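Trehalose-6-phosphate phosphatase (PDB 5DX9) belongs to the haloacid dehalogenase (HAD) clan as a trehalose-phosphatase, and holds a magnesium ion beside a bound glycan between a Rossmann-like core and a smaller cap sheet. Local coordinates at residues 23-26 with 30-33; 83-88 with 92-97; 173-178 with 182-187. All blocks are in the same frame, centred on the assembly; numbering follows the deposited sequence.

Contact 1. Residues 23-26 with 30-33. Unlike the reference sequence in segment 23-26: Asn26 (reference Asp). With MG (magnesium ion), chain C; G6P (6-O-phosphono-alpha-D-glucopyranose), chain B.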
loop_
_atom_site.group_PDB
_atom_site.type_symbol
_atom_site.label_atom_id
_atom_site.label_comp_id
_atom_site.label_asym_id
_atom_site.label_seq_id
_atom_site.Cartn_x
_atom_site.Cartn_y
_atom_site.Cartn_z
ATOM N N LEU A 23 8.980 1.565 7.795
ATOM C CA LEU A 23 7.855 2.491 7.856
ATOM C C LEU A 23 7.101 2.530 6.529
ATOM O O LEU A 23 7.613 3.022 5.522
ATOM C CB LEU A 23 8.334 3.894 8.236
ATOM C CG LEU A 23 9.143 4.005 9.532
ATOM C CD1 LEU A 23 9.515 5.463 9.820
ATOM C CD2 LEU A 23 8.379 3.387 10.697
ATOM N N LEU A 24 5.873 2.022 6.541
ATOM C CA LEU A 24 5.104 1.852 5.314
ATOM C C LEU A 24 3.832 2.689 5.317
ATOM O O LEU A 24 2.964 2.512 6.171
ATOM C CB LEU A 24 4.768 0.376 5.119
ATOM C CG LEU A 24 5.989 -0.542 5.216
ATOM C CD1 LEU A 24 5.581 -2.008 5.215
ATOM C CD2 LEU A 24 6.975 -0.244 4.093
ATOM N N PHE A 25 3.730 3.601 4.354
ATOM C CA PHE A 25 2.587 4.503 4.264
ATOM C C PHE A 25 1.817 4.373 2.956
ATOM O O PHE A 25 2.386 4.527 1.872
ATOM C CB PHE A 25 3.035 5.958 4.410
ATOM C CG PHE A 25 3.696 6.266 5.720
ATOM C CD1 PHE A 25 2.951 6.716 6.798
ATOM C CD2 PHE A 25 5.066 6.123 5.869
ATOM C CE1 PHE A 25 3.557 7.011 7.999
ATOM C CE2 PHE A 25 5.678 6.416 7.067
ATOM C CZ PHE A 25 4.925 6.859 8.135
ATOM N N ASN A 26 0.519 4.104 3.061
ATOM C CA ASN A 26 -0.388 4.305 1.936
ATOM C C ASN A 26 -0.460 5.801 1.678
ATOM O O ASN A 26 -0.064 6.592 2.537
ATOM C CB ASN A 26 -1.773 3.723 2.228
ATOM C CG ASN A 26 -2.748 3.913 1.076
ATOM O OD1 ASN A 26 -3.712 4.663 1.183
ATOM N ND2 ASN A 26 -2.498 3.228 -0.024
ATOM N N THR A 30 -4.692 8.235 3.503
ATOM C CA THR A 30 -3.810 7.846 4.594
ATOM C C THR A 30 -2.838 8.957 4.967
ATOM O O THR A 30 -2.723 9.316 6.134
ATOM C CB THR A 30 -3.017 6.580 4.246
ATOM O OG1 THR A 30 -3.924 5.480 4.086
ATOM C CG2 THR A 30 -2.025 6.258 5.356
ATOM N N LEU A 31 -2.137 9.492 3.972
ATOM C CA LEU A 31 -1.231 10.615 4.192
ATOM C C LEU A 31 -1.872 11.924 3.758
ATOM O O LEU A 31 -1.400 13.010 4.097
ATOM C CB LEU A 31 0.084 10.401 3.444
ATOM C CG LEU A 31 1.071 9.458 4.130
ATOM C CD1 LEU A 31 2.361 9.359 3.341
ATOM C CD2 LEU A 31 1.342 9.932 5.548
ATOM N N THR A 32 -2.960 11.811 3.005
ATOM C CA THR A 32 -3.659 12.977 2.488
ATOM C C THR A 32 -5.138 12.636 2.359
ATOM O O THR A 32 -5.490 11.483 2.109
ATOM C CB THR A 32 -3.085 13.428 1.121
ATOM O OG1 THR A 32 -3.564 14.740 0.798
ATOM C CG2 THR A 32 -3.478 12.451 0.021
ATOM N N PRO A 33 -6.010 13.630 2.555
ATOM C CA PRO A 33 -7.455 13.386 2.494
ATOM C C PRO A 33 -7.928 12.907 1.122
ATOM O O PRO A 33 -7.278 13.166 0.109
ATOM C CB PRO A 33 -8.059 14.757 2.820
ATOM C CG PRO A 33 -6.977 15.498 3.539
ATOM C CD PRO A 33 -5.696 15.018 2.940
HETATM MG MG MG C . -5.536 4.753 0.179
HETATM C C1 G6P B . -6.787 7.247 -6.120
HETATM C C2 G6P B . -6.184 7.065 -7.506
HETATM C C3 G6P B . -6.630 5.764 -8.144
HETATM C C4 G6P B . -6.227 4.590 -7.275
HETATM C C5 G6P B . -6.506 4.768 -5.770
HETATM C C6 G6P B . -5.433 4.076 -4.907
HETATM O O1 G6P B . -8.197 7.482 -6.160
HETATM O O2 G6P B . -6.553 8.173 -8.324
HETATM O O3 G6P B . -5.985 5.584 -9.412
HETATM O O4 G6P B . -6.939 3.471 -7.821
HETATM O O5 G6P B . -6.501 6.121 -5.289
HETATM O O6 G6P B . -4.660 5.042 -4.152
HETATM P P G6P B . -3.932 4.640 -2.752
HETATM O O1P G6P B . -2.593 5.487 -2.473
HETATM O O2P G6P B . -4.871 4.904 -1.638
HETATM O O3P G6P B . -3.601 3.067 -2.838
HETATM O O HOH W 1 -7.543 5.224 -0.192
HETATM O O HOH W 2 -5.394 2.720 -0.063
#
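Asn26 and Thr30 are the first and last residues of the first HAD sequence motif, the Asp-x-Asp-Gly-Thr loop that follows core strand 21-25; Asn26 stands where the reference sequence has Asp. Here the loop folds back so that the hydroxyl of Thr30 meets the amide oxygen of Asn26. Thr30 OG1 donates to Asn26 OD1 over 3.0 Å, lying in the carbonyl plane on a lone pair with a C=O...donor angle of 108°, and the two side chains run roughly perpendicular to each other. With CG anti to the backbone N (chi1 -180°), Asn26 extends its amide toward the magnesium ion, which OD1 binds at 2.1 Å. The phosphate of 6-O-phosphono-alpha-D-glucopyranose supplies O2P to the same metal at 1.9 Å. Two waters, with Asp28 O and Asp212 OD1, complete six ligands. On the other branch of the amide, Asn26 ND2 donates to phosphate O3P over 3.0 Å, with an N-H...O angle of 153°, and it also donates to Ile65 O. Away from the metal, on the side of Leu31, the contact is apolar. Leu31 CD1 packs on Phe25 CB at 3.6 Å, while Leu31 CD2 comes obliquely to the ring, 3.8 Å from Phe25 CD1. Leu31 CG also lies 3.5 Å from the backbone O of Asn26. Phe298 meets the Phe25 ring edge-to-face, and Leu64 and Ile51 add to the cover of Leu31. With OD1 shared between metal and hydroxyl, and ND2 between phosphate and backbone carbonyl, the amide has a defined rotation and a defined flip. The magnesium would probably polarise its C=O, and metal and amide together hold two different oxygens of the phosphate.

Contact 2. Residues 83-88 with 92-97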
loop_
_atom_site.group_PDB
_atom_site.type_symbol
_atom_site.label_atom_id
_atom_site.label_comp_id
_atom_site.label_asym_id
_atom_site.label_seq_id
_atom_site.Cartn_x
_atom_site.Cartn_y
_atom_site.Cartn_z
ATOM N N LEU A 83 13.301 7.835 -0.140
ATOM C CA LEU A 83 11.929 7.338 -0.096
ATOM C C LEU A 83 11.645 6.320 -1.192
ATOM O O LEU A 83 11.629 6.657 -2.377
ATOM C CB LEU A 83 10.938 8.494 -0.206
ATOM C CG LEU A 83 9.470 8.069 -0.252
ATOM C CD1 LEU A 83 9.095 7.308 1.010
ATOM C CD2 LEU A 83 8.570 9.278 -0.449
ATOM N N GLY A 84 11.423 5.073 -0.791
ATOM C CA GLY A 84 11.009 4.040 -1.721
ATOM C C GLY A 84 9.584 4.291 -2.173
ATOM O O GLY A 84 8.810 4.937 -1.465
ATOM N N LEU A 85 9.234 3.789 -3.352
ATOM C CA LEU A 85 7.895 3.999 -3.888
ATOM C C LEU A 85 7.355 2.746 -4.573
ATOM O O LEU A 85 8.015 2.161 -5.432
ATOM C CB LEU A 85 7.890 5.175 -4.867
ATOM C CG LEU A 85 8.263 6.545 -4.301
ATOM C CD1 LEU A 85 8.320 7.588 -5.408
ATOM C CD2 LEU A 85 7.279 6.969 -3.223
ATOM N N SER A 86 6.156 2.334 -4.177
ATOM C CA SER A 86 5.484 1.215 -4.821
ATOM C C SER A 86 4.189 1.714 -5.456
ATOM O O SER A 86 3.367 2.346 -4.793
ATOM C CB SER A 86 5.208 0.095 -3.821
ATOM O OG SER A 86 4.720 -1.065 -4.473
ATOM N N ALA A 87 4.020 1.445 -6.746
ATOM C CA ALA A 87 2.906 2.014 -7.492
ATOM C C ALA A 87 1.988 0.945 -8.064
ATOM O O ALA A 87 2.412 -0.179 -8.330
ATOM C CB ALA A 87 3.424 2.910 -8.609
ATOM N N GLU A 88 0.724 1.317 -8.241
ATOM C CA GLU A 88 -0.273 0.462 -8.876
ATOM C C GLU A 88 -0.415 -0.881 -8.167
ATOM O O GLU A 88 -0.432 -1.937 -8.802
ATOM C CB GLU A 88 0.073 0.263 -10.355
ATOM C CG GLU A 88 0.307 1.582 -11.090
ATOM C CD GLU A 88 0.202 1.461 -12.598
ATOM O OE1 GLU A 88 -0.590 0.626 -13.081
ATOM O OE2 GLU A 88 0.911 2.210 -13.300
ATOM N N PHE A 92 4.648 -2.199 -9.461
ATOM C CA PHE A 92 5.905 -1.485 -9.664
ATOM C C PHE A 92 6.549 -1.133 -8.331
ATOM O O PHE A 92 5.855 -0.853 -7.352
ATOM C CB PHE A 92 5.685 -0.217 -10.485
ATOM C CG PHE A 92 5.209 -0.477 -11.880
ATOM C CD1 PHE A 92 6.057 -1.045 -12.817
ATOM C CD2 PHE A 92 3.918 -0.151 -12.260
ATOM C CE1 PHE A 92 5.625 -1.287 -14.105
ATOM C CE2 PHE A 92 3.480 -0.390 -13.549
ATOM C CZ PHE A 92 4.336 -0.958 -14.473
ATOM N N VAL A 93 7.878 -1.139 -8.304
ATOM C CA VAL A 93 8.628 -0.854 -7.087
ATOM C C VAL A 93 9.900 -0.060 -7.381
ATOM O O VAL A 93 10.803 -0.550 -8.059
ATOM C CB VAL A 93 9.014 -2.152 -6.349
ATOM C CG1 VAL A 93 9.608 -1.835 -4.985
ATOM C CG2 VAL A 93 7.805 -3.061 -6.206
ATOM N N LYS A 94 9.966 1.168 -6.876
ATOM C CA LYS A 94 11.184 1.964 -6.982
ATOM C C LYS A 94 11.864 2.104 -5.624
ATOM O O LYS A 94 11.449 2.915 -4.795
ATOM C CB LYS A 94 10.889 3.350 -7.550
ATOM C CG LYS A 94 12.095 4.274 -7.517
ATOM C CD LYS A 94 11.680 5.735 -7.473
ATOM C CE LYS A 94 12.859 6.624 -7.110
ATOM N NZ LYS A 94 12.468 8.050 -6.951
ATOM N N GLN A 95 12.908 1.312 -5.404
ATOM C CA GLN A 95 13.674 1.367 -4.163
ATOM C C GLN A 95 14.267 2.754 -3.936
ATOM O O GLN A 95 14.384 3.544 -4.873
ATOM C CB GLN A 95 14.786 0.322 -4.178
ATOM C CG GLN A 95 14.308 -1.086 -4.475
ATOM C CD GLN A 95 15.442 -2.089 -4.493
ATOM O OE1 GLN A 95 15.217 -3.298 -4.550
ATOM N NE2 GLN A 95 16.673 -1.590 -4.442
ATOM N N PRO A 96 14.638 3.053 -2.681
ATOM C CA PRO A 96 15.258 4.334 -2.324
ATOM C C PRO A 96 16.520 4.606 -3.141
ATOM O O PRO A 96 16.746 5.732 -3.571
ATOM C CB PRO A 96 15.589 4.159 -0.838
ATOM C CG PRO A 96 14.606 3.145 -0.355
ATOM C CD PRO A 96 14.429 2.194 -1.504
ATOM N N GLY A 97 17.327 3.578 -3.368
ATOM C CA GLY A 97 18.536 3.745 -4.152
ATOM C C GLY A 97 18.272 4.187 -5.582
ATOM O O GLY A 97 18.697 5.266 -6.003
#
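Residues Leu85 to Ala87 pair with Phe92 to Lys94 in an antiparallel hairpin. Leu85 N donates to Lys94 O at 2.8 Å, and Lys94 N returns a bond of 2.6 Å to Leu85 O. Toward the turn, Ala87 N donates to Phe92 O at 3.0 Å, and the return bond from Phe92 N to Ala87 O is longer, 3.2 Å. Phe92 O has a second donor: Ser86, its OG anti to the backbone N (chi1 -172°), turns the hydroxyl to strand 92-94 and gives a bond of 3.1 Å from OG to that oxygen. Among side-chain contacts, Glu88 runs alongside Phe92, its OE2 3.7 Å from ring atom CE2, with carboxylate and ring planes 66° apart. The carboxylate's bonds go to Ala137 N, Ser138 OG and Lys136 N. Beyond the strand pairing, the Pro96 ring closes over the backbone of Gly84, CG lying 3.7 Å from Gly84 N. Strand 84-87 is bordered on its other side by parallel strand 60-65, and strand 92-94 by 102-103. Ser86 and Val93 face Ile193 of helix 190-200; on the opposite face Ala87 touches Leu73 of helix 70-77, and Lys94 NZ forms a salt bridge to Glu74 of that helix.

Contact 3. Residues 173-178 with 182-187. With G6P (6-O-phosphono-alpha-D-glucopyranose), chain B; GLC (alpha-D-glucopyranose), chain D.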
loop_
_atom_site.group_PDB
_atom_site.type_symbol
_atom_site.label_atom_id
_atom_site.label_comp_id
_atom_site.label_asym_id
_atom_site.label_seq_id
_atom_site.Cartn_x
_atom_site.Cartn_y
_atom_site.Cartn_z
ATOM N N GLU A 173 -7.880 -8.872 -10.814
ATOM C CA GLU A 173 -8.717 -8.669 -9.640
ATOM C C GLU A 173 -9.480 -7.368 -9.820
ATOM O O GLU A 173 -8.917 -6.359 -10.242
ATOM C CB GLU A 173 -7.893 -8.635 -8.349
ATOM C CG GLU A 173 -8.748 -8.634 -7.078
ATOM C CD GLU A 173 -9.678 -9.838 -6.995
ATOM O OE1 GLU A 173 -9.196 -10.981 -7.150
ATOM O OE2 GLU A 173 -10.896 -9.646 -6.783
ATOM N N VAL A 174 -10.768 -7.400 -9.504
ATOM C CA VAL A 174 -11.611 -6.227 -9.639
ATOM C C VAL A 174 -11.806 -5.573 -8.286
ATOM O O VAL A 174 -12.372 -6.170 -7.370
ATOM C CB VAL A 174 -12.973 -6.578 -10.246
ATOM C CG1 VAL A 174 -13.879 -5.353 -10.264
ATOM C CG2 VAL A 174 -12.786 -7.140 -11.644
ATOM N N LEU A 175 -11.334 -4.338 -8.174
ATOM C CA LEU A 175 -11.325 -3.623 -6.911
ATOM C C LEU A 175 -12.460 -2.612 -6.822
ATOM O O LEU A 175 -12.642 -1.791 -7.720
ATOM C CB LEU A 175 -9.984 -2.915 -6.722
ATOM C CG LEU A 175 -8.723 -3.773 -6.850
ATOM C CD1 LEU A 175 -7.482 -2.895 -6.768
ATOM C CD2 LEU A 175 -8.688 -4.862 -5.781
ATOM N N VAL A 176 -13.224 -2.679 -5.736
ATOM C CA VAL A 176 -14.225 -1.660 -5.450
ATOM C C VAL A 176 -13.641 -0.631 -4.487
ATOM O O VAL A 176 -13.591 -0.850 -3.274
ATOM C CB VAL A 176 -15.509 -2.264 -4.857
ATOM C CG1 VAL A 176 -16.472 -1.160 -4.442
ATOM C CG2 VAL A 176 -16.163 -3.200 -5.860
ATOM N N GLY A 177 -13.182 0.484 -5.040
ATOM C CA GLY A 177 -12.524 1.506 -4.256
ATOM C C GLY A 177 -13.489 2.570 -3.782
ATOM O O GLY A 177 -14.704 2.410 -3.882
ATOM N N LYS A 178 -12.939 3.660 -3.256
ATOM C CA LYS A 178 -13.752 4.763 -2.763
ATOM C C LYS A 178 -14.274 5.584 -3.931
ATOM O O LYS A 178 -13.574 6.423 -4.480
ATOM C CB LYS A 178 -12.954 5.637 -1.794
ATOM C CG LYS A 178 -12.417 4.871 -0.597
ATOM C CD LYS A 178 -11.997 5.790 0.539
ATOM C CE LYS A 178 -11.716 4.983 1.808
ATOM N NZ LYS A 178 -11.123 5.819 2.897
ATOM N N GLU A 182 -11.549 -0.384 -9.973
ATOM C CA GLU A 182 -10.205 -0.582 -10.496
ATOM C C GLU A 182 -9.949 -2.044 -10.828
ATOM O O GLU A 182 -10.416 -2.942 -10.130
ATOM C CB GLU A 182 -9.161 -0.081 -9.501
ATOM C CG GLU A 182 -7.760 0.010 -10.083
ATOM C CD GLU A 182 -6.778 0.663 -9.133
ATOM O OE1 GLU A 182 -5.649 0.986 -9.571
ATOM O OE2 GLU A 182 -7.137 0.856 -7.950
ATOM N N VAL A 183 -9.218 -2.282 -11.907
ATOM C CA VAL A 183 -8.831 -3.637 -12.269
ATOM C C VAL A 183 -7.319 -3.721 -12.253
ATOM O O VAL A 183 -6.641 -2.878 -12.839
ATOM C CB VAL A 183 -9.363 -4.047 -13.654
ATOM C CG1 VAL A 183 -8.990 -5.491 -13.953
ATOM C CG2 VAL A 183 -10.869 -3.855 -13.723
ATOM N N ARG A 184 -6.794 -4.725 -11.560
ATOM C CA ARG A 184 -5.353 -4.924 -11.458
ATOM C C ARG A 184 -5.003 -6.355 -11.807
ATOM O O ARG A 184 -5.879 -7.213 -11.863
ATOM C CB ARG A 184 -4.847 -4.606 -10.049
ATOM C CG ARG A 184 -5.307 -5.602 -8.988
ATOM C CD ARG A 184 -4.385 -5.591 -7.777
ATOM N NE ARG A 184 -5.027 -6.168 -6.601
ATOM C CZ ARG A 184 -5.124 -7.471 -6.354
ATOM N NH1 ARG A 184 -4.623 -8.360 -7.203
ATOM N NH2 ARG A 184 -5.732 -7.888 -5.251
ATOM N N PRO A 185 -3.711 -6.617 -12.042
ATOM C CA PRO A 185 -3.259 -7.993 -12.234
ATOM C C PRO A 185 -3.545 -8.801 -10.979
ATOM O O PRO A 185 -3.364 -8.293 -9.871
ATOM C CB PRO A 185 -1.754 -7.844 -12.477
ATOM C CG PRO A 185 -1.570 -6.424 -12.910
ATOM C CD PRO A 185 -2.608 -5.650 -12.154
ATOM N N LEU A 186 -3.999 -10.037 -11.155
ATOM C CA LEU A 186 -4.396 -10.872 -10.030
ATOM C C LEU A 186 -3.228 -11.200 -9.110
ATOM O O LEU A 186 -3.407 -11.336 -7.901
ATOM C CB LEU A 186 -5.031 -12.171 -10.530
ATOM C CG LEU A 186 -5.382 -13.189 -9.442
ATOM C CD1 LEU A 186 -6.470 -12.643 -8.525
ATOM C CD2 LEU A 186 -5.798 -14.524 -10.055
ATOM N N ALA A 187 -2.035 -11.317 -9.684
ATOM C CA ALA A 187 -0.891 -11.875 -8.968
ATOM C C ALA A 187 -0.093 -10.841 -8.174
ATOM O O ALA A 187 0.900 -11.180 -7.532
ATOM C CB ALA A 187 0.025 -12.600 -9.946
HETATM C C1 G6P B . -6.787 7.247 -6.120
HETATM C C2 G6P B . -6.184 7.065 -7.506
HETATM C C3 G6P B . -6.630 5.764 -8.144
HETATM C C4 G6P B . -6.227 4.590 -7.275
HETATM C C5 G6P B . -6.506 4.768 -5.770
HETATM C C6 G6P B . -5.433 4.076 -4.907
HETATM O O1 G6P B . -8.197 7.482 -6.160
HETATM O O2 G6P B . -6.553 8.173 -8.324
HETATM O O3 G6P B . -5.985 5.584 -9.412
HETATM O O4 G6P B . -6.939 3.471 -7.821
HETATM O O5 G6P B . -6.501 6.121 -5.289
HETATM O O6 G6P B . -4.660 5.042 -4.152
HETATM P P G6P B . -3.932 4.640 -2.752
HETATM O O1P G6P B . -2.593 5.487 -2.473
HETATM O O2P G6P B . -4.871 4.904 -1.638
HETATM O O3P G6P B . -3.601 3.067 -2.838
HETATM C C1 GLC D . -8.709 7.842 -4.869
HETATM C C2 GLC D . -10.238 7.864 -4.897
HETATM C C3 GLC D . -10.753 9.050 -5.701
HETATM C C4 GLC D . -10.128 10.357 -5.229
HETATM C C5 GLC D . -8.606 10.247 -5.199
HETATM C C6 GLC D . -7.956 11.469 -4.551
HETATM O O2 GLC D . -10.723 6.625 -5.449
HETATM O O3 GLC D . -12.176 9.134 -5.569
HETATM O O4 GLC D . -10.560 11.405 -6.110
HETATM O O5 GLC D . -8.193 9.106 -4.451
HETATM O O6 GLC D . -8.562 11.735 -3.279
#
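Arg184 lies along the flank of Glu173 on the face of the cap hairpin that also carries Leu175 and Glu182. From CB its chain starts between the backbone N and the carbonyl carbon (chi1 69°), then extends, CG passing Glu173 CB at 4.0 Å. Next, NE crosses the end of Leu175, 4.0 Å from its CD2. At the tip, Glu173 CB sits over one face of the guanidinium, 3.5 Å from NH1, and Glu173 CG is 3.6 Å from NH2. NH1 also donates in the guanidinium plane to Pro185 O at 3.0 Å, and weakly to Leu186 O. Backbone bonds pair Glu173 with Arg184 and Leu175 with Glu182. Nearer the pocket, Glu182 OE2 accepts from O4 of 6-O-phosphono-alpha-D-glucopyranose at 2.6 Å and from His89, while its OE1 pairs with Lys135; Lys178 O accepts from O2 and O3 of alpha-D-glucopyranose, which Asn180 ND2 of the same hairpin also bonds. The guanidinium of Arg184 instead meets the Glu173 side chain at its aliphatic CB and CG: Glu173 OE1 stays 5.0 Å from Arg184 NH2, so their opposite charges probably attract only at range.

From the N terminus the three contacts come in series, none nesting in or crossing another, and each joins segments close in the chain. Contact 1 closes a three-residue loop after strand 21-25, in the middle of the core sheet. Contact 2 then closes the hairpin of strands 84-87 and 92-94, two strands farther across that sheet, its centre about 14 Å from that of contact 1. Contact 3 closes a hairpin in the separate four-stranded antiparallel sheet, about 19 Å from contact 1 and 20 Å from contact 2 between centres. Contacts 1 and 3 both touch 6-O-phosphono-alpha-D-glucopyranose, which therefore bridges core and cap.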